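Local coordinates for ankyrin repeat family protein (Enterococcus faecalis, PDB 3HRA) that is of unknown function but, as an ankyrin repeat protein of stacked helix pairs and hairpin loops, probably serves in protein-protein recognition, at residues Pro97-Ile111 with Gly129-Ala143. Residues are numbered along the deposited sequence; the frame is centred on the assembly and turned at random.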
loop_
_atom_site.group_PDB
_atom_site.type_symbol
_atom_site.label_atom_id
_atom_site.label_comp_id
_atom_site.label_asym_id
_atom_site.label_seq_id
_atom_site.Cartn_x
_atom_site.Cartn_y
_atom_site.Cartn_z
ATOM N N PRO A 97 0.635 11.446 -2.650
ATOM C CA PRO A 97 0.508 10.214 -3.447
ATOM C C PRO A 97 -0.088 10.500 -4.813
ATOM O O PRO A 97 -0.963 11.363 -4.945
ATOM C CB PRO A 97 -0.472 9.366 -2.627
ATOM C CG PRO A 97 -0.378 9.918 -1.215
ATOM C CD PRO A 97 -0.112 11.388 -1.382
ATOM N N ASP A 98 0.406 9.797 -5.824
ATOM C CA ASP A 98 -0.111 9.911 -7.193
ATOM C C ASP A 98 -1.093 8.771 -7.424
ATOM O O ASP A 98 -0.687 7.622 -7.629
ATOM C CB ASP A 98 1.043 9.832 -8.215
ATOM C CG ASP A 98 0.575 10.028 -9.675
ATOM O OD1 ASP A 98 -0.640 9.953 -9.951
ATOM O OD2 ASP A 98 1.446 10.238 -10.553
ATOM N N LEU A 99 -2.384 9.073 -7.426
ATOM C CA LEU A 99 -3.367 8.005 -7.538
ATOM C C LEU A 99 -3.617 7.514 -8.975
ATOM O O LEU A 99 -4.478 6.651 -9.202
ATOM C CB LEU A 99 -4.677 8.396 -6.844
ATOM C CG LEU A 99 -4.589 8.839 -5.379
ATOM C CD1 LEU A 99 -5.979 8.878 -4.784
ATOM C CD2 LEU A 99 -3.694 7.926 -4.574
ATOM N N ASN A 100 -2.873 8.042 -9.944
ATOM C CA ASN A 100 -2.908 7.486 -11.296
ATOM C C ASN A 100 -1.836 6.419 -11.529
ATOM O O ASN A 100 -1.759 5.827 -12.620
ATOM C CB ASN A 100 -2.808 8.574 -12.366
ATOM C CG ASN A 100 -4.020 9.467 -12.396
ATOM O OD1 ASN A 100 -5.162 9.002 -12.305
ATOM N ND2 ASN A 100 -3.781 10.767 -12.520
ATOM N N LYS A 101 -1.018 6.176 -10.511
ATOM C CA LYS A 101 -0.038 5.090 -10.558
ATOM C C LYS A 101 -0.563 3.841 -9.840
ATOM O O LYS A 101 -1.018 3.925 -8.694
ATOM C CB LYS A 101 1.292 5.560 -9.979
ATOM C CG LYS A 101 1.953 6.613 -10.889
ATOM C CD LYS A 101 3.351 6.941 -10.488
ATOM C CE LYS A 101 4.016 7.787 -11.565
ATOM N NZ LYS A 101 5.391 8.218 -11.178
ATOM N N HIS A 102 -0.537 2.697 -10.530
ATOM C CA HIS A 102 -1.105 1.461 -9.991
ATOM C C HIS A 102 -0.058 0.350 -9.940
ATOM O O HIS A 102 0.972 0.412 -10.645
ATOM C CB HIS A 102 -2.314 1.013 -10.825
ATOM C CG HIS A 102 -3.290 2.118 -11.095
ATOM N ND1 HIS A 102 -4.011 2.740 -10.099
ATOM C CD2 HIS A 102 -3.649 2.722 -12.248
ATOM C CE1 HIS A 102 -4.764 3.687 -10.626
ATOM N NE2 HIS A 102 -4.572 3.690 -11.930
ATOM N N ASN A 103 -0.314 -0.659 -9.118
ATOM C CA ASN A 103 0.629 -1.772 -8.978
ATOM C C ASN A 103 0.563 -2.713 -10.166
ATOM O O ASN A 103 -0.151 -2.431 -11.123
ATOM C CB ASN A 103 0.429 -2.508 -7.643
ATOM C CG ASN A 103 -0.936 -3.174 -7.534
ATOM O OD1 ASN A 103 -1.435 -3.739 -8.487
ATOM N ND2 ASN A 103 -1.525 -3.126 -6.354
ATOM N N ARG A 104 1.319 -3.815 -10.122
ATOM C CA ARG A 104 1.389 -4.727 -11.257
ATOM C C ARG A 104 0.041 -5.356 -11.645
ATOM O O ARG A 104 -0.112 -5.874 -12.755
ATOM C CB ARG A 104 2.395 -5.844 -10.973
ATOM C CG ARG A 104 1.901 -6.837 -9.949
ATOM C CD ARG A 104 3.027 -7.697 -9.410
ATOM N NE ARG A 104 3.773 -8.390 -10.462
ATOM C CZ ARG A 104 4.841 -9.152 -10.228
ATOM N NH1 ARG A 104 5.288 -9.301 -8.983
ATOM N NH2 ARG A 104 5.475 -9.751 -11.227
ATOM N N TYR A 105 -0.925 -5.334 -10.738
ATOM C CA TYR A 105 -2.229 -5.944 -11.019
ATOM C C TYR A 105 -3.290 -4.884 -11.271
ATOM O O TYR A 105 -4.482 -5.183 -11.324
ATOM C CB TYR A 105 -2.672 -6.858 -9.874
ATOM C CG TYR A 105 -1.671 -7.939 -9.573
ATOM C CD1 TYR A 105 -1.053 -8.011 -8.333
ATOM C CD2 TYR A 105 -1.324 -8.877 -10.543
ATOM C CE1 TYR A 105 -0.107 -9.006 -8.063
ATOM C CE2 TYR A 105 -0.395 -9.857 -10.287
ATOM C CZ TYR A 105 0.203 -9.923 -9.049
ATOM O OH TYR A 105 1.127 -10.914 -8.803
ATOM N N GLY A 106 -2.844 -3.641 -11.413
ATOM C CA GLY A 106 -3.753 -2.537 -11.699
ATOM C C GLY A 106 -4.491 -2.036 -10.478
ATOM O O GLY A 106 -5.503 -1.337 -10.598
ATOM N N GLY A 107 -3.990 -2.411 -9.301
ATOM C CA GLY A 107 -4.589 -2.002 -8.048
ATOM C C GLY A 107 -3.949 -0.747 -7.457
ATOM O O GLY A 107 -2.966 -0.207 -7.981
ATOM N N ASN A 108 -4.520 -0.285 -6.350
ATOM C CA ASN A 108 -4.002 0.867 -5.607
ATOM C C ASN A 108 -3.309 0.425 -4.311
ATOM O O ASN A 108 -2.885 -0.726 -4.195
ATOM C CB ASN A 108 -5.157 1.824 -5.291
ATOM C CG ASN A 108 -6.281 1.155 -4.520
ATOM O OD1 ASN A 108 -6.184 -0.017 -4.128
ATOM N ND2 ASN A 108 -7.371 1.892 -4.311
ATOM N N ALA A 109 -3.187 1.322 -3.333
ATOM C CA ALA A 109 -2.616 0.916 -2.047
ATOM C C ALA A 109 -3.598 0.177 -1.133
ATOM O O ALA A 109 -3.190 -0.669 -0.331
ATOM C CB ALA A 109 -1.982 2.112 -1.318
ATOM N N LEU A 110 -4.888 0.478 -1.275
ATOM C CA LEU A 110 -5.929 -0.010 -0.359
ATOM C C LEU A 110 -6.356 -1.468 -0.616
ATOM O O LEU A 110 -6.560 -2.235 0.314
ATOM C CB LEU A 110 -7.139 0.928 -0.440
ATOM C CG LEU A 110 -8.362 0.680 0.446
ATOM C CD1 LEU A 110 -7.976 0.535 1.896
ATOM C CD2 LEU A 110 -9.378 1.817 0.282
ATOM N N ILE A 111 -6.493 -1.847 -1.883
ATOM C CA ILE A 111 -6.872 -3.217 -2.210
ATOM C C ILE A 111 -5.947 -4.269 -1.576
ATOM O O ILE A 111 -6.423 -5.148 -0.871
ATOM C CB ILE A 111 -7.029 -3.432 -3.727
ATOM C CG1 ILE A 111 -8.220 -2.604 -4.244
ATOM C CG2 ILE A 111 -7.246 -4.907 -4.020
ATOM C CD1 ILE A 111 -8.377 -2.597 -5.784
ATOM N N GLY A 129 -6.473 9.218 3.009
ATOM C CA GLY A 129 -5.804 8.659 1.850
ATOM C C GLY A 129 -6.229 9.120 0.461
ATOM O O GLY A 129 -5.393 9.117 -0.449
ATOM N N ARG A 130 -7.498 9.494 0.278
ATOM C CA ARG A 130 -7.983 9.946 -1.031
ATOM C C ARG A 130 -8.317 8.762 -1.939
ATOM O O ARG A 130 -9.000 8.911 -2.962
ATOM C CB ARG A 130 -6.934 10.851 -1.691
ATOM C CG ARG A 130 -7.483 11.837 -2.714
ATOM C CD ARG A 130 -6.339 12.508 -3.464
ATOM N NE ARG A 130 -5.289 12.965 -2.561
ATOM C CZ ARG A 130 -4.006 13.100 -2.899
ATOM N NH1 ARG A 130 -3.596 12.794 -4.130
ATOM N NH2 ARG A 130 -3.126 13.536 -1.988
ATOM N N GLU A 131 -7.826 7.585 -1.558
ATOM C CA GLU A 131 -8.112 6.341 -2.273
ATOM C C GLU A 131 -9.629 6.133 -2.408
ATOM O O GLU A 131 -10.374 6.345 -1.463
ATOM C CB GLU A 131 -7.504 5.152 -1.521
ATOM C CG GLU A 131 -5.991 5.257 -1.271
ATOM C CD GLU A 131 -5.180 4.919 -2.498
ATOM O OE1 GLU A 131 -5.794 4.456 -3.481
ATOM O OE2 GLU A 131 -3.939 5.125 -2.493
ATOM N N ASP A 132 -10.077 5.737 -3.596
ATOM C CA ASP A 132 -11.478 5.419 -3.843
ATOM C C ASP A 132 -11.758 4.031 -3.261
ATOM O O ASP A 132 -11.139 3.050 -3.660
ATOM C CB ASP A 132 -11.707 5.435 -5.357
ATOM C CG ASP A 132 -13.112 5.025 -5.765
ATOM O OD1 ASP A 132 -13.970 4.760 -4.888
ATOM O OD2 ASP A 132 -13.342 4.959 -6.998
ATOM N N ILE A 133 -12.665 3.948 -2.292
ATOM C CA ILE A 133 -12.951 2.675 -1.641
ATOM C C ILE A 133 -13.506 1.651 -2.637
ATOM O O ILE A 133 -13.432 0.436 -2.417
ATOM C CB ILE A 133 -13.914 2.891 -0.444
ATOM C CG1 ILE A 133 -13.989 1.665 0.465
ATOM C CG2 ILE A 133 -15.311 3.313 -0.921
ATOM C CD1 ILE A 133 -14.629 1.997 1.809
ATOM N N ASP A 134 -14.040 2.141 -3.748
ATOM C CA ASP A 134 -14.665 1.276 -4.745
ATOM C C ASP A 134 -13.767 1.016 -5.963
ATOM O O ASP A 134 -14.219 0.517 -7.000
ATOM C CB ASP A 134 -16.005 1.865 -5.200
ATOM C CG ASP A 134 -17.050 1.894 -4.088
ATOM O OD1 ASP A 134 -17.015 1.020 -3.185
ATOM O OD2 ASP A 134 -17.926 2.803 -4.121
ATOM N N PHE A 135 -12.487 1.341 -5.828
ATOM C CA PHE A 135 -11.563 1.156 -6.936
ATOM C C PHE A 135 -11.467 -0.330 -7.257
ATOM O O PHE A 135 -11.618 -1.173 -6.372
ATOM C CB PHE A 135 -10.181 1.694 -6.560
ATOM C CG PHE A 135 -9.228 1.765 -7.725
ATOM C CD1 PHE A 135 -9.370 2.754 -8.681
ATOM C CD2 PHE A 135 -8.203 0.833 -7.868
ATOM C CE1 PHE A 135 -8.490 2.825 -9.774
ATOM C CE2 PHE A 135 -7.320 0.901 -8.944
ATOM C CZ PHE A 135 -7.467 1.902 -9.894
ATOM N N GLN A 136 -11.255 -0.656 -8.526
ATOM C CA GLN A 136 -11.103 -2.048 -8.941
ATOM C C GLN A 136 -9.775 -2.284 -9.624
ATOM O O GLN A 136 -9.288 -1.434 -10.389
ATOM C CB GLN A 136 -12.218 -2.439 -9.912
ATOM C CG GLN A 136 -13.591 -2.609 -9.264
ATOM C CD GLN A 136 -14.673 -2.846 -10.298
ATOM O OE1 GLN A 136 -15.093 -3.985 -10.542
ATOM N NE2 GLN A 136 -15.127 -1.771 -10.920
ATOM N N ASN A 137 -9.194 -3.453 -9.387
ATOM C CA ASN A 137 -7.979 -3.834 -10.106
ATOM C C ASN A 137 -8.280 -4.571 -11.418
ATOM O O ASN A 137 -9.434 -4.569 -11.882
ATOM C CB ASN A 137 -6.993 -4.602 -9.206
ATOM C CG ASN A 137 -7.561 -5.920 -8.645
ATOM O OD1 ASN A 137 -7.125 -6.374 -7.581
ATOM N ND2 ASN A 137 -8.513 -6.527 -9.340
ATOM N N ASP A 138 -7.253 -5.175 -12.026
ATOM C CA ASP A 138 -7.389 -5.775 -13.367
ATOM C C ASP A 138 -8.378 -6.932 -13.405
ATOM O O ASP A 138 -8.914 -7.261 -14.468
ATOM C CB ASP A 138 -6.046 -6.277 -13.915
ATOM C CG ASP A 138 -5.151 -5.160 -14.385
ATOM O OD1 ASP A 138 -3.969 -5.443 -14.662
ATOM O OD2 ASP A 138 -5.618 -3.999 -14.473
ATOM N N PHE A 139 -8.603 -7.540 -12.243
ATOM C CA PHE A 139 -9.531 -8.648 -12.103
ATOM C C PHE A 139 -10.946 -8.185 -11.797
ATOM O O PHE A 139 -11.847 -9.013 -11.717
ATOM C CB PHE A 139 -9.058 -9.614 -11.004
ATOM C CG PHE A 139 -7.595 -9.935 -11.080
ATOM C CD1 PHE A 139 -7.119 -10.840 -12.020
ATOM C CD2 PHE A 139 -6.693 -9.338 -10.215
ATOM C CE1 PHE A 139 -5.771 -11.137 -12.102
ATOM C CE2 PHE A 139 -5.330 -9.631 -10.294
ATOM C CZ PHE A 139 -4.874 -10.534 -11.235
ATOM N N GLY A 140 -11.129 -6.879 -11.589
ATOM C CA GLY A 140 -12.419 -6.338 -11.192
ATOM C C GLY A 140 -12.632 -6.388 -9.682
ATOM O O GLY A 140 -13.711 -6.032 -9.187
ATOM N N TYR A 141 -11.609 -6.821 -8.950
ATOM C CA TYR A 141 -11.720 -6.971 -7.506
ATOM C C TYR A 141 -11.646 -5.610 -6.847
ATOM O O TYR A 141 -10.821 -4.787 -7.219
ATOM C CB TYR A 141 -10.583 -7.814 -6.908
ATOM C CG TYR A 141 -10.519 -9.267 -7.322
ATOM C CD1 TYR A 141 -9.320 -9.963 -7.260
ATOM C CD2 TYR A 141 -11.643 -9.941 -7.777
ATOM C CE1 TYR A 141 -9.241 -11.287 -7.625
ATOM C CE2 TYR A 141 -11.573 -11.279 -8.145
ATOM C CZ TYR A 141 -10.372 -11.945 -8.064
ATOM O OH TYR A 141 -10.285 -13.274 -8.427
ATOM N N THR A 142 -12.510 -5.402 -5.860
ATOM C CA THR A 142 -12.401 -4.274 -4.943
ATOM C C THR A 142 -11.704 -4.773 -3.679
ATOM O O THR A 142 -11.487 -5.986 -3.518
ATOM C CB THR A 142 -13.791 -3.767 -4.512
ATOM O OG1 THR A 142 -14.516 -4.841 -3.896
ATOM C CG2 THR A 142 -14.575 -3.252 -5.718
ATOM N N ALA A 143 -11.406 -3.851 -2.773
ATOM C CA ALA A 143 -10.839 -4.205 -1.473
ATOM C C ALA A 143 -11.774 -5.155 -0.743
ATOM O O ALA A 143 -11.329 -6.154 -0.164
ATOM C CB ALA A 143 -10.583 -2.953 -0.628
HETATM O O HOH W 1 -1.737 -3.967 -14.768
HETATM O O HOH W 2 -7.179 -0.388 -12.332
HETATM O O HOH W 3 -9.594 0.766 -2.893
HETATM O O HOH W 4 -7.928 4.811 -5.692
HETATM O O HOH W 5 -2.794 4.151 -4.898
#
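Two successive hairpin loops of the ankyrin stack meet where the backbone N of D138 donates to Y105 O, 2.9 Å away. Y105 is the third residue of the type I turn N103-G106, and D138 the second of the turn N137-G140. In the first, N103 OD1 accepts from both Y105 N and G107 N, which holds the loop tip in shape. G106 has positive phi, which suits glycine, and its CA lies 3.6 Å from D138 OD2. Water 2 adds a bridge between the backbone oxygens of G106 and Q136.

Below the tip, the F135 ring reaches across to the first loop: its CE2 meets G106 O at the ring edge, 3.3 Å away, and its CZ touches H102 CE1. The two rings lie nearly parallel, planes 25° apart, but slid so far that they barely overlap. Chi1 of -170° swings the phenyl away from its own backbone N toward the neighbouring finger. The first finger runs into helix 110-115 of the ankyrin helix-turn-helix, where N108 OD1 makes a capping bond, accepting from I111 N at 2.9 Å. The N108 ND2 faces the other loop, with E131 OE1 3.1 Å away and water 3 linking it to D132 O. E131 OE2 is held by Y76 and by water 5, while L99 CD2 packs against it at 3.5 Å. I111, beta-branched, sends its CG1-CD1 arm to the other loop, CD1 3.6 Å from both F135 O and Y141 O, while CG1 lies against A143. At the far end R130 NH1 makes a weak bond to P97 O.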